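Side-chain contact in galactose mutarotase related enzyme (Lactobacillus casei, PDB 3Q1N), which belongs to the aldose 1-epimerase family and probably binds carbohydrates and interconverts their anomers, as galactose mutarotase relatives do: residues L207-N212 and G259-A264. Numbering follows the deposited sequence.
Sequences LVILAN and GLPDQA
The five-membered ring of P261 turns its CG–CD edge toward I209 and L207, while neither of its faces is used by 207-212. I209 CD1 and L207 CD1 come at this edge from opposite sides of the mean ring plane, each only modestly off it. The contact lies in the beta-sheet-rich galactose mutarotase fold: strand 208-210 pairs antiparallel with strand 238-242, which in turn pairs with strand 251-258, and the loop leaving that last strand carries L260 and P261 back to I209. I209 CD1 sits 3.7 Å from P261 CD and 3.9 Å from P261 CG, spanning the bond between them. L207 adds a looser touch, its CD1 4.2 Å from P261 CG. The two branches of I209 divide the work: CG1, anti to the carbonyl carbon (chi1 -48°), extends through CD1 to the proline, whereas CG2 turns to the leucine. L260 slants across I209 and offers it a single methyl, CD2.

The match is wholly apolar. No hydrogen bond joins the segments, whose nearest CA atoms, those of I209 and L260, stand 8.4 Å apart, so the two segments meet only through their side chains. F173 touches both I209 and L260, and strand 238-242 adds T240 against I209 and Y238 against L260, continuing the buried cluster. The proline carbonyl faces other company: P261 O accepts a hydrogen bond from R181 NE. At the leucine side of the contact, L260 CD2 meets I209 CG2 methyl to methyl at 3.8 Å.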
# COMPACT_ATOMS: atom_id res chain seq x y z
N LEU A 207 7.45 -6.53 8.37
CA LEU A 207 6.09 -6.27 7.96
C LEU A 207 5.08 -7.37 8.45
O LEU A 207 5.40 -8.56 8.47
CB LEU A 207 6.04 -6.15 6.43
CG LEU A 207 6.19 -7.39 5.55
CD1 LEU A 207 5.94 -6.98 4.10
CD2 LEU A 207 7.57 -8.09 5.69
N VAL A 208 3.91 -6.92 8.92
CA VAL A 208 2.82 -7.78 9.37
C VAL A 208 1.69 -7.74 8.33
O VAL A 208 0.97 -6.76 8.20
CB VAL A 208 2.29 -7.31 10.76
CG1 VAL A 208 1.09 -8.19 11.23
CG2 VAL A 208 3.43 -7.36 11.82
N ILE A 209 1.59 -8.80 7.55
CA ILE A 209 0.60 -8.87 6.47
C ILE A 209 -0.64 -9.63 6.93
O ILE A 209 -0.60 -10.85 7.03
CB ILE A 209 1.17 -9.58 5.21
CG1 ILE A 209 2.53 -9.02 4.83
CG2 ILE A 209 0.16 -9.44 4.06
CD1 ILE A 209 3.25 -9.86 3.72
N LEU A 210 -1.72 -8.92 7.23
CA LEU A 210 -2.95 -9.57 7.68
C LEU A 210 -3.60 -10.35 6.55
O LEU A 210 -3.81 -9.83 5.43
CB LEU A 210 -3.97 -8.53 8.20
CG LEU A 210 -3.48 -7.64 9.33
CD1 LEU A 210 -4.62 -6.69 9.75
CD2 LEU A 210 -3.02 -8.43 10.54
N ALA A 211 -3.91 -11.60 6.85
CA ALA A 211 -4.44 -12.55 5.89
C ALA A 211 -5.95 -12.57 5.81
O ALA A 211 -6.50 -13.22 4.90
CB ALA A 211 -3.93 -13.94 6.23
N ASN A 212 -6.64 -11.87 6.73
CA ASN A 212 -8.10 -11.96 6.84
C ASN A 212 -8.79 -11.07 5.81
O ASN A 212 -9.01 -9.88 6.03
CB ASN A 212 -8.56 -11.64 8.28
CG ASN A 212 -7.84 -12.45 9.32
OD1 ASN A 212 -6.69 -12.19 9.60
ND2 ASN A 212 -8.55 -13.36 9.99
N GLY A 259 -2.10 -8.33 -3.59
CA GLY A 259 -0.94 -9.11 -3.95
C GLY A 259 -0.10 -9.28 -2.70
O GLY A 259 -0.48 -8.87 -1.61
N LEU A 260 1.00 -10.00 -2.87
CA LEU A 260 1.88 -10.37 -1.74
C LEU A 260 3.31 -10.42 -2.19
O LEU A 260 3.61 -10.75 -3.35
CB LEU A 260 1.50 -11.76 -1.24
CG LEU A 260 0.14 -11.97 -0.56
CD1 LEU A 260 -0.16 -13.42 -0.37
CD2 LEU A 260 0.13 -11.19 0.74
N PRO A 261 4.25 -10.11 -1.27
CA PRO A 261 5.66 -10.37 -1.59
C PRO A 261 5.88 -11.83 -1.95
O PRO A 261 5.11 -12.70 -1.55
CB PRO A 261 6.38 -10.06 -0.27
CG PRO A 261 5.37 -9.19 0.52
CD PRO A 261 4.05 -9.67 0.12
N ASP A 262 6.97 -12.14 -2.64
CA ASP A 262 7.26 -13.49 -2.97
C ASP A 262 7.46 -14.37 -1.72
O ASP A 262 7.96 -13.93 -0.68
CB ASP A 262 8.55 -13.58 -3.77
CG ASP A 262 8.35 -13.69 -5.29
OD1 ASP A 262 7.27 -14.16 -5.76
OD2 ASP A 262 9.32 -13.36 -6.01
N GLN A 263 7.08 -15.63 -1.88
CA GLN A 263 7.49 -16.69 -0.96
C GLN A 263 8.93 -17.06 -1.31
O GLN A 263 9.24 -17.32 -2.46
CB GLN A 263 6.59 -17.92 -1.09
CG GLN A 263 7.09 -19.05 -0.21
CD GLN A 263 6.13 -20.21 -0.02
OE1 GLN A 263 4.94 -20.14 -0.41
NE2 GLN A 263 6.64 -21.30 0.55
N ALA A 264 9.81 -17.09 -0.30
CA ALA A 264 11.25 -17.37 -0.47
C ALA A 264 11.50 -18.66 -1.25
O ALA A 264 10.83 -19.66 -1.08
CB ALA A 264 11.93 -17.46 0.89